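Local coordinates for aldehyde dehydrogenase (Anabaena variabilis, PDB 4H7N), which probably acts as an NAD+-dependent aldehyde dehydrogenase, oxidising aldehydes to the corresponding carboxylic acids, at residues 399-402 and 403-407; 381-384 and 385-389; 465-468 and 469-473. One frame throughout, in Å; residues are numbered along the deposited sequence.

Contact 1. Residues 399-402 and 403-407; sequences GSED and EALKV
S400 turns its OG between its own backbone N and carbonyl carbon (chi1 74°), forward over the first turn, while E403 reaches toward it on an extended chain. This is an N-cap. S400 is the residue right before helix 401-408, the helix of the beta-alpha-beta unit between strands 393-397 and 415-418. S400 OG accepts from E403 N at 3.1 Å, and the bond is nearly straight (164°). The same hydroxyl lies 3.4 Å from E403 CB. A water joins the two side chains: it bonds to S400 OG and donates to E403 OE1. That carboxylate oxygen also bonds to S244 OG, which in turn holds G399 N. A negative charge at this end of the helix is probably favoured by the helix dipole.

Along the backbone, E401 O accepts from L405 N at 2.8 Å, and D402 O accepts from K406 N. L405 folds over the first of these carbonyls, with L405 CG 3.4 Å from E401 O. L405 and A404 pack on I418, and L405 also touches Q121 of the second subunit. K406 bends at chi2 (78°). This brings K406 CD to 3.2 Å from D402 O, while K406 NZ stays 5.4 Å from D402 OD1.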
loop_
_atom_site.group_PDB
_atom_site.type_symbol
_atom_site.label_atom_id
_atom_site.label_comp_id
_atom_site.label_asym_id
_atom_site.label_seq_id
_atom_site.Cartn_x
_atom_site.Cartn_y
_atom_site.Cartn_z
ATOM N N GLY A 399 -25.428 -21.307 16.685
ATOM C CA GLY A 399 -25.400 -22.625 17.290
ATOM C C GLY A 399 -24.268 -23.455 16.776
ATOM O O GLY A 399 -23.972 -24.463 17.356
ATOM N N SER A 400 -23.626 -23.049 15.688
ATOM C CA SER A 400 -22.505 -23.805 15.169
ATOM C C SER A 400 -21.606 -22.856 14.426
ATOM O O SER A 400 -22.069 -21.829 13.965
ATOM C CB SER A 400 -22.996 -24.913 14.216
ATOM O OG SER A 400 -23.413 -24.323 12.973
ATOM N N GLU A 401 -20.336 -23.208 14.277
ATOM C CA GLU A 401 -19.448 -22.352 13.550
ATOM C C GLU A 401 -19.871 -22.244 12.077
ATOM O O GLU A 401 -19.799 -21.167 11.509
ATOM C CB GLU A 401 -17.975 -22.739 13.728
ATOM C CG GLU A 401 -17.456 -23.809 12.790
ATOM C CD GLU A 401 -15.964 -24.120 12.967
ATOM O OE1 GLU A 401 -15.477 -24.191 14.119
ATOM O OE2 GLU A 401 -15.296 -24.344 11.929
ATOM N N ASP A 402 -20.309 -23.336 11.456
ATOM C CA ASP A 402 -20.682 -23.257 10.019
ATOM C C ASP A 402 -21.879 -22.361 9.742
ATOM O O ASP A 402 -21.874 -21.596 8.772
ATOM C CB ASP A 402 -20.830 -24.641 9.375
ATOM C CG ASP A 402 -19.467 -25.332 9.211
ATOM O OD1 ASP A 402 -18.416 -24.634 9.066
ATOM O OD2 ASP A 402 -19.435 -26.575 9.260
ATOM N N GLU A 403 -22.856 -22.363 10.633
ATOM C CA GLU A 403 -23.956 -21.401 10.494
ATOM C C GLU A 403 -23.514 -19.910 10.584
ATOM O O GLU A 403 -23.892 -19.075 9.749
ATOM C CB GLU A 403 -25.053 -21.714 11.509
ATOM C CG GLU A 403 -26.326 -20.966 11.210
ATOM C CD GLU A 403 -27.394 -21.142 12.260
ATOM O OE1 GLU A 403 -27.221 -21.889 13.254
ATOM O OE2 GLU A 403 -28.439 -20.512 12.048
ATOM N N ALA A 404 -22.707 -19.588 11.600
ATOM C CA ALA A 404 -22.172 -18.267 11.758
ATOM C C ALA A 404 -21.300 -17.886 10.553
ATOM O O ALA A 404 -21.393 -16.752 10.028
ATOM C CB ALA A 404 -21.370 -18.177 13.059
ATOM N N LEU A 405 -20.448 -18.799 10.108
ATOM C CA LEU A 405 -19.515 -18.459 9.036
ATOM C C LEU A 405 -20.274 -18.087 7.759
ATOM O O LEU A 405 -19.861 -17.134 7.029
ATOM C CB LEU A 405 -18.502 -19.576 8.770
ATOM C CG LEU A 405 -17.315 -19.724 9.750
ATOM C CD1 LEU A 405 -16.673 -21.086 9.568
ATOM C CD2 LEU A 405 -16.271 -18.650 9.580
ATOM N N LYS A 406 -21.360 -18.811 7.474
ATOM C CA LYS A 406 -22.201 -18.470 6.297
ATOM C C LYS A 406 -22.599 -17.002 6.288
ATOM O O LYS A 406 -22.636 -16.377 5.255
ATOM C CB LYS A 406 -23.497 -19.291 6.230
ATOM C CG LYS A 406 -23.493 -20.397 5.209
ATOM C CD LYS A 406 -22.714 -21.614 5.703
ATOM C CE LYS A 406 -22.981 -22.882 4.871
ATOM N NZ LYS A 406 -22.472 -24.096 5.577
ATOM N N VAL A 407 -22.924 -16.473 7.451
ATOM C CA VAL A 407 -23.329 -15.101 7.572
ATOM C C VAL A 407 -22.139 -14.190 7.550
ATOM O O VAL A 407 -22.140 -13.128 6.869
ATOM C CB VAL A 407 -24.118 -14.910 8.874
ATOM C CG1 VAL A 407 -24.358 -13.433 9.166
ATOM C CG2 VAL A 407 -25.436 -15.681 8.772
HETATM O O HOH W 1 -26.201 -24.008 13.964
#

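Contact 2. Residues 381-384 and 385-389; sequences AVYL and ANDTI
V382 and N386 lie side by side, one turn apart, in the last part of helix 378-386. The helix connects two parallel strands of the seven-stranded sheet, 369-375 and 393-397, as a crossover. A381, L384 and A385 face this sheet and pack on side chains of strands 237-241, 269-275 and 369-375.

The backbone bonds change along the segment. A385 N donates to A381 O at 2.9 Å, and N386 N donates to V382 O at 3.0 Å; both are regular helical bonds. N386 N also has a weak second acceptor in Y383 O. D387 N then donates to L384 O, three residues back, at 3.1 Å. Here the donor stands above the carbonyl plane, 69° out of it. D387 is the centre of an inverse gamma turn, with a weak bond from T388 N to N386 O. The chain thus passes from helix into turn within a few residues.

The polar groups are held by residues outside the segments: N386 OD1 accepts from N412 N and N386 ND2 donates to Q410 O, D387 OD2 bonds to H356 ND1, and R271 holds the carbonyls of L384 and A385. Both ends of the N386 amide are used, so its flip is fixed.

The remaining contacts are van der Waals. N386 CG stands beside its own backbone N (chi1 -80°), and the amide leans back over the preceding turn. N386 CB is 3.4 Å from V382 O. A385 CB sits equally near A381 O, at 3.4 Å. D387 CB lies over two carbonyl oxygens on one side, Y383 O at 3.4 Å and L384 O at 3.5 Å. V382 CG1 is anti to its backbone N (chi1 167°), which sets this methyl 3.8 Å from N386 ND2.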
loop_
_atom_site.group_PDB
_atom_site.type_symbol
_atom_site.label_atom_id
_atom_site.label_comp_id
_atom_site.label_asym_id
_atom_site.label_seq_id
_atom_site.Cartn_x
_atom_site.Cartn_y
_atom_site.Cartn_z
ATOM N N ALA A 381 -30.564 -8.990 8.654
ATOM C CA ALA A 381 -29.396 -8.860 9.550
ATOM C C ALA A 381 -28.133 -8.479 8.789
ATOM O O ALA A 381 -27.409 -7.582 9.200
ATOM C CB ALA A 381 -29.192 -10.151 10.327
ATOM N N VAL A 382 -27.866 -9.166 7.669
ATOM C CA VAL A 382 -26.728 -8.860 6.812
ATOM C C VAL A 382 -26.849 -7.437 6.207
ATOM O O VAL A 382 -25.869 -6.686 6.211
ATOM C CB VAL A 382 -26.592 -9.907 5.681
ATOM C CG1 VAL A 382 -25.633 -9.461 4.581
ATOM C CG2 VAL A 382 -26.113 -11.238 6.295
ATOM N N TYR A 383 -28.023 -7.085 5.710
ATOM C CA TYR A 383 -28.248 -5.737 5.172
ATOM C C TYR A 383 -27.953 -4.664 6.230
ATOM O O TYR A 383 -27.252 -3.695 5.964
ATOM C CB TYR A 383 -29.696 -5.566 4.703
ATOM C CG TYR A 383 -29.975 -4.129 4.346
ATOM C CD1 TYR A 383 -29.462 -3.586 3.164
ATOM C CD2 TYR A 383 -30.652 -3.282 5.222
ATOM C CE1 TYR A 383 -29.665 -2.259 2.846
ATOM C CE2 TYR A 383 -30.859 -1.949 4.903
ATOM C CZ TYR A 383 -30.355 -1.464 3.713
ATOM O OH TYR A 383 -30.532 -0.173 3.363
ATOM N N LEU A 384 -28.501 -4.832 7.431
ATOM C CA LEU A 384 -28.245 -3.850 8.502
ATOM C C LEU A 384 -26.769 -3.799 8.921
ATOM O O LEU A 384 -26.222 -2.732 9.047
ATOM C CB LEU A 384 -29.140 -4.111 9.719
ATOM C CG LEU A 384 -30.655 -3.968 9.450
ATOM C CD1 LEU A 384 -31.452 -4.699 10.530
ATOM C CD2 LEU A 384 -31.074 -2.510 9.367
ATOM N N ALA A 385 -26.113 -4.946 9.065
ATOM C CA ALA A 385 -24.720 -4.974 9.490
ATOM C C ALA A 385 -23.848 -4.272 8.468
ATOM O O ALA A 385 -22.835 -3.649 8.833
ATOM C CB ALA A 385 -24.225 -6.402 9.669
ATOM N N ASN A 386 -24.240 -4.380 7.196
ATOM C CA ASN A 386 -23.448 -3.805 6.093
ATOM C C ASN A 386 -23.849 -2.359 5.747
ATOM O O ASN A 386 -23.206 -1.746 4.901
ATOM C CB ASN A 386 -23.550 -4.672 4.825
ATOM C CG ASN A 386 -22.626 -5.892 4.866
ATOM O OD1 ASN A 386 -21.611 -5.905 5.551
ATOM N ND2 ASN A 386 -22.940 -6.896 4.060
ATOM N N ASP A 387 -24.882 -1.837 6.407
ATOM C CA ASP A 387 -25.340 -0.464 6.189
ATOM C C ASP A 387 -24.515 0.565 7.001
ATOM O O ASP A 387 -24.995 1.144 7.987
ATOM C CB ASP A 387 -26.833 -0.365 6.594
ATOM C CG ASP A 387 -27.452 0.965 6.206
ATOM O OD1 ASP A 387 -27.045 1.435 5.145
ATOM O OD2 ASP A 387 -28.278 1.536 6.968
ATOM N N THR A 388 -23.273 0.776 6.592
ATOM C CA THR A 388 -22.348 1.599 7.354
ATOM C C THR A 388 -21.276 2.053 6.397
ATOM O O THR A 388 -21.005 1.343 5.408
ATOM C CB THR A 388 -21.689 0.734 8.480
ATOM O OG1 THR A 388 -20.648 1.462 9.111
ATOM C CG2 THR A 388 -21.091 -0.556 7.912
ATOM N N ILE A 389 -20.649 3.194 6.692
ATOM C CA ILE A 389 -19.444 3.629 5.955
ATOM C C ILE A 389 -18.154 3.070 6.507
ATOM O O ILE A 389 -17.083 3.281 5.949
ATOM C CB ILE A 389 -19.288 5.164 5.940
ATOM C CG1 ILE A 389 -19.100 5.686 7.362
ATOM C CG2 ILE A 389 -20.487 5.797 5.282
ATOM C CD1 ILE A 389 -18.367 7.004 7.381
#

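Contact 3. Residues 465-468 and 469-473; sequences STSD and PWWFD
D468 to W471 form a type I beta turn, in which W471 N donates to D468 O at 3.2 Å from above the carbonyl plane. P469 follows D468 in the turn. The turn lies in the C-terminal tail after strand 454-462, where the tail meets the second subunit.

The D468 side chain meets two indoles. D468 CB makes a CH-pi contact with each. It lies 3.5 Å from the centroid of the W471 five-membered ring, almost on the ring normal (13° off). It lies 3.8 Å from the matching centroid of W470. The carboxylate is tilted to both ring planes, and D468 OD2 comes 3.3 Å from W470 CZ2 and 3.4 Å from W471 CZ2. W470 reaches D468 because its CG stands between its own backbone N and carbonyl carbon (chi1 47°). The W471 ring also runs back along the chain, with W471 CZ3 3.7 Å from S467 CA. An alanine in place of W471 would probably leave one side of D468 CB uncovered, take away the packing on S467, and open a gap toward W256 of the second subunit.

A second link ties S467 to the last modelled residue, D473. S467 OG donates to D473 OD2 at 2.7 Å, and the acceptor uses its lone pair anti to the other oxygen. D473 OD1 bonds to S252 OG of the second subunit.

D468 is buried. Its OD1 forms a salt bridge with K462 NZ, but its OD2 lies close to D420 OD2 of the second subunit. The closeness of the two acids would probably raise the pKa of at least one, and K462 would oppose this for D468. The rings over CB and the salt bridge to K462 probably keep the D468 side chain in place at the subunit interface.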
loop_
_atom_site.group_PDB
_atom_site.type_symbol
_atom_site.label_atom_id
_atom_site.label_comp_id
_atom_site.label_asym_id
_atom_site.label_seq_id
_atom_site.Cartn_x
_atom_site.Cartn_y
_atom_site.Cartn_z
ATOM N N SER A 465 29.137 -15.623 -19.949
ATOM C CA SER A 465 29.993 -14.672 -20.651
ATOM C C SER A 465 29.694 -14.440 -22.115
ATOM O O SER A 465 30.393 -13.674 -22.756
ATOM C CB SER A 465 31.460 -15.078 -20.506
ATOM O OG SER A 465 31.912 -14.545 -19.281
ATOM N N THR A 466 28.671 -15.083 -22.649
ATOM C CA THR A 466 28.290 -14.811 -24.014
ATOM C C THR A 466 27.127 -13.817 -24.031
ATOM O O THR A 466 26.494 -13.579 -23.018
ATOM C CB THR A 466 27.906 -16.096 -24.737
ATOM O OG1 THR A 466 26.906 -16.752 -23.971
ATOM C CG2 THR A 466 29.101 -17.009 -24.863
ATOM N N SER A 467 26.895 -13.234 -25.199
ATOM C CA SER A 467 25.820 -12.297 -25.441
ATOM C C SER A 467 24.469 -12.832 -25.000
ATOM O O SER A 467 24.184 -14.015 -25.149
ATOM C CB SER A 467 25.721 -11.998 -26.933
ATOM O OG SER A 467 26.866 -11.309 -27.331
ATOM N N ASP A 468 23.651 -11.945 -24.436
ATOM C CA ASP A 468 22.254 -12.247 -24.238
ATOM C C ASP A 468 21.630 -12.345 -25.625
ATOM O O ASP A 468 21.928 -11.521 -26.508
ATOM C CB ASP A 468 21.554 -11.142 -23.440
ATOM C CG ASP A 468 21.897 -11.146 -21.950
ATOM O OD1 ASP A 468 22.544 -12.087 -21.467
ATOM O OD2 ASP A 468 21.454 -10.195 -21.240
ATOM N N PRO A 469 20.750 -13.343 -25.830
ATOM C CA PRO A 469 20.205 -13.516 -27.184
ATOM C C PRO A 469 19.378 -12.347 -27.692
ATOM O O PRO A 469 19.236 -12.197 -28.888
ATOM C CB PRO A 469 19.342 -14.800 -27.082
ATOM C CG PRO A 469 19.217 -15.123 -25.629
ATOM C CD PRO A 469 20.272 -14.354 -24.870
ATOM N N TRP A 470 18.833 -11.527 -26.791
ATOM C CA TRP A 470 17.987 -10.400 -27.169
ATOM C C TRP A 470 18.749 -9.117 -27.515
ATOM O O TRP A 470 18.153 -8.179 -28.043
ATOM C CB TRP A 470 16.961 -10.109 -26.074
ATOM C CG TRP A 470 17.505 -10.050 -24.680
ATOM C CD1 TRP A 470 17.999 -8.958 -24.046
ATOM C CD2 TRP A 470 17.622 -11.138 -23.758
ATOM N NE1 TRP A 470 18.420 -9.290 -22.782
ATOM C CE2 TRP A 470 18.166 -10.612 -22.560
ATOM C CE3 TRP A 470 17.299 -12.502 -23.818
ATOM C CZ2 TRP A 470 18.415 -11.404 -21.425
ATOM C CZ3 TRP A 470 17.555 -13.298 -22.702
ATOM C CH2 TRP A 470 18.116 -12.742 -21.514
ATOM N N TRP A 471 20.043 -9.067 -27.235
ATOM C CA TRP A 471 20.858 -7.923 -27.648
ATOM C C TRP A 471 20.928 -7.742 -29.189
ATOM O O TRP A 471 20.445 -8.554 -29.936
ATOM C CB TRP A 471 22.281 -8.040 -27.090
ATOM C CG TRP A 471 22.362 -7.952 -25.646
ATOM C CD1 TRP A 471 21.377 -7.560 -24.795
ATOM C CD2 TRP A 471 23.497 -8.258 -24.837
ATOM N NE1 TRP A 471 21.823 -7.620 -23.512
ATOM C CE2 TRP A 471 23.122 -8.051 -23.507
ATOM C CE3 TRP A 471 24.792 -8.696 -25.110
ATOM C CZ2 TRP A 471 23.990 -8.271 -22.432
ATOM C CZ3 TRP A 471 25.672 -8.907 -24.024
ATOM C CH2 TRP A 471 25.258 -8.698 -22.716
ATOM N N PHE A 472 21.505 -6.640 -29.643
ATOM C CA PHE A 472 21.617 -6.372 -31.060
ATOM C C PHE A 472 22.872 -7.034 -31.657
ATOM O O PHE A 472 23.111 -6.893 -32.835
ATOM C CB PHE A 472 21.635 -4.871 -31.329
ATOM C CG PHE A 472 20.367 -4.147 -30.913
ATOM C CD1 PHE A 472 19.166 -4.375 -31.559
ATOM C CD2 PHE A 472 20.387 -3.215 -29.898
ATOM C CE1 PHE A 472 18.007 -3.717 -31.157
ATOM C CE2 PHE A 472 19.243 -2.515 -29.529
ATOM C CZ PHE A 472 18.052 -2.780 -30.157
ATOM N N ASP A 473 23.678 -7.708 -30.838
ATOM C CA ASP A 473 24.732 -8.598 -31.330
ATOM C C ASP A 473 24.098 -9.716 -32.165
ATOM O O ASP A 473 24.468 -9.901 -33.311
ATOM C CB ASP A 473 25.503 -9.268 -30.186
ATOM C CG ASP A 473 26.293 -8.291 -29.326
ATOM O OD1 ASP A 473 26.359 -7.064 -29.619
ATOM O OD2 ASP A 473 26.857 -8.773 -28.312
#

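How the contacts relate
Contacts 1 and 2 belong to neighbouring helices that flank the seven-stranded sheet, and strand 393-397 joins them along the chain. They touch where V407 CG1 packs on V382 CG2 at 4.0 Å. Both are partly buried: A404, V407, A381 and A385 pack on strands; E403, N386 and D387 bond to loops. Contact 1 is the start of a helix, capped by a hydroxyl; contact 2 is the last part of one, running into a turn. Contact 3 lies far away, its centre about 60 Å from either, on the C-terminal tail. It has no helix, and aromatic rings dominate. Contacts 1 and 3 both touch the second subunit, contact 3 much more extensively; contact 2 does not.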